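Long-range contacts in L-lysine 6-oxidase (Marinomonas mediterranea, PDB 3WEU), which oxidises the epsilon-amino group of L-lysine with a cysteine tryptophylquinone cofactor, releasing ammonium and the hydrogen peroxide that makes it antibacterial: residues C265-V270 / L405-L410; F273-D278 / K464-I469. All blocks are in the same frame, centred on the assembly; numbering follows the deposited sequence. Where two conformers were deposited one is given.

Contact 1: C265-V270 / L405-L410; sequences CFDVGV and LDATQL
The capped N-terminus of helix 407-418 meets the flank of helix 261-272 here, where Asp267 reaches Thr408 in the first turn of the later helix. Asp267 OD1 accepts from Thr408 OG1 at 2.6 Å, through the lone pair that faces away from OD2, and the hydroxyl also bonds Tyr287 OH. A weak second bond comes to the same OD1 from Thr408 N. The other oxygen, Asp267 OD2, is 2.8 Å from a water that donates to it and accepts from Ala407 N, so the carboxylate engages the start of helix 407-418 directly and through solvent. OD2 also forms a salt bridge with Arg271, which would offset part of the charge of Asp267, set as it is beside Asp406.

Asp406 is the N-cap and makes a capping box with Gln409: Gln409 N donates to Asp406 OD1 at 2.9 Å, nearly straight at 174°, while Asp406 N returns a bond to Gln409 OE1 of 3.1 Å. The two carboxylates lie stacked with planes 8° apart, and Asp267 OD1 stands 4.0 Å from Asp406 OD1; the amides of the helix start would be expected to ease this repulsion. With Thr408 CG2 anti to its backbone N, the methyl approaches Phe266 CE2 at 3.6 Å, the two side chains crossing at about a right angle.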
loop_
_atom_site.group_PDB
_atom_site.type_symbol
_atom_site.label_atom_id
_atom_site.label_comp_id
_atom_site.label_asym_id
_atom_site.label_seq_id
_atom_site.Cartn_x
_atom_site.Cartn_y
_atom_site.Cartn_z
ATOM N N CYS A 265 26.171 -16.347 -29.526
ATOM C CA CYS A 265 25.946 -17.465 -30.456
ATOM C C CYS A 265 27.265 -17.930 -31.071
ATOM O O CYS A 265 27.464 -19.140 -31.213
ATOM C CB CYS A 265 24.901 -17.125 -31.544
ATOM S SG CYS A 265 23.257 -16.982 -30.845
ATOM N N PHE A 266 28.145 -16.990 -31.455
ATOM C CA PHE A 266 29.428 -17.289 -32.018
ATOM C C PHE A 266 30.285 -18.103 -31.031
ATOM O O PHE A 266 30.834 -19.127 -31.366
ATOM C CB PHE A 266 30.152 -15.972 -32.421
ATOM C CG PHE A 266 31.435 -16.189 -33.131
ATOM C CD1 PHE A 266 31.422 -16.726 -34.412
ATOM C CD2 PHE A 266 32.661 -15.990 -32.506
ATOM C CE1 PHE A 266 32.619 -17.013 -35.058
ATOM C CE2 PHE A 266 33.841 -16.224 -33.163
ATOM C CZ PHE A 266 33.833 -16.721 -34.457
ATOM N N ASP A 267 30.356 -17.634 -29.782
ATOM C CA ASP A 267 31.165 -18.312 -28.756
ATOM C C ASP A 267 30.660 -19.742 -28.520
ATOM O O ASP A 267 31.459 -20.678 -28.468
ATOM C CB ASP A 267 31.055 -17.489 -27.470
ATOM C CG ASP A 267 31.680 -18.139 -26.264
ATOM O OD1 ASP A 267 32.878 -18.504 -26.341
ATOM O OD2 ASP A 267 30.947 -18.205 -25.237
ATOM N N VAL A 268 29.355 -19.892 -28.354
ATOM C CA VAL A 268 28.739 -21.194 -28.251
ATOM C C VAL A 268 29.105 -22.063 -29.441
ATOM O O VAL A 268 29.470 -23.275 -29.276
ATOM C CB VAL A 268 27.213 -21.085 -28.071
ATOM C CG1 VAL A 268 26.530 -22.446 -28.197
ATOM C CG2 VAL A 268 26.848 -20.500 -26.757
ATOM N N GLY A 269 29.073 -21.465 -30.610
ATOM C CA GLY A 269 29.396 -22.150 -31.854
ATOM C C GLY A 269 30.818 -22.677 -31.931
ATOM O O GLY A 269 31.086 -23.836 -32.379
ATOM N N VAL A 270 31.736 -21.810 -31.536
ATOM C CA VAL A 270 33.158 -22.123 -31.595
ATOM C C VAL A 270 33.448 -23.256 -30.620
ATOM O O VAL A 270 34.154 -24.214 -30.953
ATOM C CB VAL A 270 34.010 -20.842 -31.280
ATOM C CG1 VAL A 270 35.455 -21.197 -31.017
ATOM C CG2 VAL A 270 33.947 -19.887 -32.466
ATOM N N LEU A 405 34.387 -10.344 -20.751
ATOM C CA LEU A 405 34.069 -10.725 -22.085
ATOM C C LEU A 405 33.637 -12.197 -22.136
ATOM O O LEU A 405 33.790 -12.988 -21.156
ATOM C CB LEU A 405 35.292 -10.541 -22.958
ATOM C CG LEU A 405 35.831 -9.119 -23.100
ATOM C CD1 LEU A 405 37.112 -9.076 -23.901
ATOM C CD2 LEU A 405 34.844 -8.156 -23.720
ATOM N N ASP A 406 33.110 -12.617 -23.277
ATOM C CA ASP A 406 32.883 -14.035 -23.447
ATOM C C ASP A 406 34.202 -14.727 -23.785
ATOM O O ASP A 406 35.176 -14.079 -24.083
ATOM C CB ASP A 406 31.699 -14.364 -24.409
ATOM C CG ASP A 406 31.963 -14.124 -25.866
ATOM O OD1 ASP A 406 33.048 -14.521 -26.354
ATOM O OD2 ASP A 406 31.004 -13.635 -26.600
ATOM N N ALA A 407 34.219 -16.040 -23.682
ATOM C CA ALA A 407 35.463 -16.785 -23.736
ATOM C C ALA A 407 36.149 -16.652 -25.087
ATOM O O ALA A 407 37.366 -16.546 -25.144
ATOM C CB ALA A 407 35.223 -18.250 -23.406
ATOM N N THR A 408 35.360 -16.502 -26.135
ATOM C CA THR A 408 35.925 -16.356 -27.488
ATOM C C THR A 408 36.481 -14.959 -27.727
ATOM O O THR A 408 37.619 -14.795 -28.203
ATOM C CB THR A 408 34.939 -16.858 -28.556
ATOM O OG1 THR A 408 34.665 -18.249 -28.262
ATOM C CG2 THR A 408 35.501 -16.660 -29.985
ATOM N N GLN A 409 35.722 -13.917 -27.298
ATOM C CA GLN A 409 36.277 -12.599 -27.371
ATOM C C GLN A 409 37.572 -12.528 -26.638
ATOM O O GLN A 409 38.521 -11.910 -27.081
ATOM C CB GLN A 409 35.304 -11.581 -26.798
ATOM C CG GLN A 409 34.020 -11.440 -27.550
ATOM C CD GLN A 409 33.049 -10.499 -26.836
ATOM O OE1 GLN A 409 32.691 -10.729 -25.655
ATOM N NE2 GLN A 409 32.688 -9.411 -27.506
ATOM N N LEU A 410 37.615 -13.110 -25.462
ATOM C CA LEU A 410 38.813 -12.931 -24.630
ATOM C C LEU A 410 39.995 -13.736 -25.186
ATOM O O LEU A 410 41.151 -13.264 -25.189
ATOM C CB LEU A 410 38.495 -13.320 -23.215
ATOM C CG LEU A 410 39.613 -13.160 -22.220
ATOM C CD1 LEU A 410 39.893 -11.679 -21.934
ATOM C CD2 LEU A 410 39.378 -13.894 -20.909
HETATM O O HOH W 1 31.878 -17.554 -22.726
#

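Contact 2: F273-D278 / K464-I469; sequences FDLVPD and KDAYQI
Phe273 lays one face of its ring against the backbone of the turn at Asp465 and Ala466. The CA of Asp465 sits over that face, 4.1 Å from the ring centroid and 21° off the normal, displaced toward the rim beside CD1 and CE1: a CH-pi contact. Ala466 N lies over the same face nearer the root of the ring, 3.9 Å from Phe273 CG. CG lies anti to the carbonyl carbon of Phe273 (chi1 -65°), which sends it from the backbone toward the turn.

The Asp465 side chain runs past Phe273 in the opposite direction, its carboxylate plane turned 47° from the ring. Although its CB points away from 273-278, the end of the side chain returns, bringing OD1 to 3.6 Å from Phe273 CB. That oxygen also accepts from the amide of Ala466 at 2.8 Å, out of the carboxylate plane and on the side away from OD2, a bond consistent with the carboxylate being held beside the phenylalanine. Ala466 CB points toward the other segment and is met by both methyls of Leu275, CD1 and CD2, each at 3.9 Å.

The backbone that Phe273 covers belongs to a type II beta turn from Asp465 to Gln468, closed by Gln468 N donating to Asp465 O and with Ala466 and Tyr467 at its corners. Tyr467 extends from the turn to helix 433-439 and to Cys265 and Phe266 of helix 261-272, and its OH bonds Ser262. Phe273 is the first residue to leave helical geometry after helix 261-272, and the loop it begins leads on to strand 280-281; the turn it covers runs directly into strand 468-469.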
loop_
_atom_site.group_PDB
_atom_site.type_symbol
_atom_site.label_atom_id
_atom_site.label_comp_id
_atom_site.label_asym_id
_atom_site.label_seq_id
_atom_site.Cartn_x
_atom_site.Cartn_y
_atom_site.Cartn_z
ATOM N N PHE A 273 30.208 -26.411 -31.526
ATOM C CA PHE A 273 29.737 -26.896 -32.815
ATOM C C PHE A 273 30.802 -26.800 -33.852
ATOM O O PHE A 273 30.484 -26.827 -35.009
ATOM C CB PHE A 273 28.492 -26.097 -33.232
ATOM C CG PHE A 273 27.340 -26.310 -32.338
ATOM C CD1 PHE A 273 26.564 -27.484 -32.493
ATOM C CD2 PHE A 273 26.968 -25.389 -31.359
ATOM C CE1 PHE A 273 25.498 -27.712 -31.657
ATOM C CE2 PHE A 273 25.890 -25.644 -30.511
ATOM C CZ PHE A 273 25.165 -26.781 -30.670
ATOM N N ASP A 274 32.068 -26.707 -33.440
ATOM C CA ASP A 274 33.190 -26.729 -34.369
ATOM C C ASP A 274 33.064 -25.635 -35.436
ATOM O O ASP A 274 33.517 -25.814 -36.569
ATOM C CB ASP A 274 33.222 -28.117 -35.046
ATOM C CG ASP A 274 34.589 -28.480 -35.546
ATOM O OD1 ASP A 274 35.541 -28.358 -34.730
ATOM O OD2 ASP A 274 34.712 -28.924 -36.726
ATOM N N LEU A 275 32.462 -24.500 -35.089
ATOM C CA LEU A 275 32.234 -23.473 -36.069
ATOM C C LEU A 275 33.514 -22.966 -36.743
ATOM O O LEU A 275 33.510 -22.600 -37.898
ATOM C CB LEU A 275 31.404 -22.311 -35.427
ATOM C CG LEU A 275 31.059 -21.115 -36.331
ATOM C CD1 LEU A 275 30.146 -21.565 -37.470
ATOM C CD2 LEU A 275 30.399 -20.072 -35.458
ATOM N N VAL A 276 34.587 -22.861 -35.994
ATOM C CA VAL A 276 35.862 -22.372 -36.461
ATOM C C VAL A 276 37.005 -23.341 -36.029
ATOM O O VAL A 276 37.698 -23.104 -35.074
ATOM C CB VAL A 276 36.182 -20.937 -35.972
ATOM C CG1 VAL A 276 37.392 -20.429 -36.758
ATOM C CG2 VAL A 276 35.025 -19.987 -36.206
ATOM N N PRO A 277 37.184 -24.464 -36.773
ATOM C CA PRO A 277 38.144 -25.522 -36.395
ATOM C C PRO A 277 39.527 -25.015 -36.168
ATOM O O PRO A 277 40.215 -25.536 -35.312
ATOM C CB PRO A 277 38.138 -26.466 -37.624
ATOM C CG PRO A 277 36.781 -26.285 -38.237
ATOM C CD PRO A 277 36.467 -24.775 -38.026
ATOM N N ASP A 278 39.943 -23.987 -36.902
ATOM C CA ASP A 278 41.275 -23.407 -36.660
ATOM C C ASP A 278 41.444 -22.702 -35.304
ATOM O O ASP A 278 42.565 -22.478 -34.861
ATOM C CB ASP A 278 41.649 -22.417 -37.767
ATOM C CG ASP A 278 41.923 -23.093 -39.114
ATOM O OD1 ASP A 278 42.128 -24.307 -39.154
ATOM O OD2 ASP A 278 41.857 -22.386 -40.134
ATOM N N LYS A 464 20.589 -26.525 -32.687
ATOM C CA LYS A 464 20.958 -27.654 -33.539
ATOM C C LYS A 464 22.264 -27.429 -34.250
ATOM O O LYS A 464 22.882 -28.387 -34.694
ATOM C CB LYS A 464 19.810 -27.995 -34.520
ATOM C CG LYS A 464 19.158 -26.803 -35.186
ATOM C CD LYS A 464 17.971 -27.288 -36.019
ATOM C CE LYS A 464 17.317 -26.165 -36.780
ATOM N NZ LYS A 464 18.218 -25.703 -37.891
ATOM N N ASP A 465 22.692 -26.180 -34.421
ATOM C CA ASP A 465 24.040 -25.879 -34.877
ATOM C C ASP A 465 24.272 -24.395 -34.533
ATOM O O ASP A 465 23.356 -23.715 -34.028
ATOM C CB ASP A 465 24.128 -26.094 -36.408
ATOM C CG ASP A 465 25.536 -26.257 -36.914
ATOM O OD1 ASP A 465 26.570 -25.949 -36.240
ATOM O OD2 ASP A 465 25.629 -26.673 -38.090
ATOM N N ALA A 466 25.468 -23.892 -34.762
ATOM C CA ALA A 466 25.802 -22.516 -34.438
ATOM C C ALA A 466 24.743 -21.572 -35.046
ATOM O O ALA A 466 24.388 -21.748 -36.210
ATOM C CB ALA A 466 27.158 -22.189 -35.010
ATOM N N TYR A 467 24.216 -20.663 -34.214
ATOM C CA TYR A 467 23.208 -19.663 -34.571
ATOM C C TYR A 467 21.813 -20.217 -34.841
ATOM O O TYR A 467 20.946 -19.468 -35.246
ATOM C CB TYR A 467 23.657 -18.800 -35.760
ATOM C CG TYR A 467 24.682 -17.717 -35.411
ATOM C CD1 TYR A 467 26.027 -18.040 -35.305
ATOM C CD2 TYR A 467 24.297 -16.383 -35.177
ATOM C CE1 TYR A 467 26.993 -17.092 -34.988
ATOM C CE2 TYR A 467 25.245 -15.441 -34.857
ATOM C CZ TYR A 467 26.587 -15.779 -34.801
ATOM O OH TYR A 467 27.578 -14.853 -34.499
ATOM N N GLN A 468 21.617 -21.536 -34.738
ATOM C CA GLN A 468 20.325 -22.128 -35.128
ATOM C C GLN A 468 19.610 -22.808 -34.015
ATOM O O GLN A 468 20.109 -23.816 -33.510
ATOM C CB GLN A 468 20.587 -23.182 -36.155
ATOM C CG GLN A 468 20.944 -22.725 -37.519
ATOM C CD GLN A 468 20.990 -23.955 -38.453
ATOM O OE1 GLN A 468 20.458 -25.080 -38.126
ATOM N NE2 GLN A 468 21.638 -23.770 -39.576
ATOM N N ILE A 469 18.454 -22.281 -33.660
ATOM C CA ILE A 469 17.660 -22.801 -32.564
ATOM C C ILE A 469 17.036 -24.140 -32.980
ATOM O O ILE A 469 16.410 -24.226 -34.030
ATOM C CB ILE A 469 16.555 -21.839 -32.170
ATOM C CG1 ILE A 469 17.161 -20.504 -31.697
ATOM C CG2 ILE A 469 15.635 -22.466 -31.118
ATOM C CD1 ILE A 469 18.111 -20.591 -30.486
#

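How the contacts relate
Contact 1 uses helix 261-272 and contact 2 the loop that follows it, and their centres are 11 Å apart. Contact 1 is buried and largely polar: a carboxylate on the helix flank is matched to a hydroxyl and amides at the start of another helix. Contact 2, nearer the surface, instead packs Phe273 and Leu275 on the backbone and alanine methyl of a turn, its hydrogen bonds staying within 464-469. They meet directly, since Gly269 O probably accepts from Leu275 N at 3.1 Å. Phe266 joins them too, lying against Leu275 and Tyr467 of contact 2. The segments alternate along the chain, and both partners, 405-410 and 464-469, belong to the C-terminal domain.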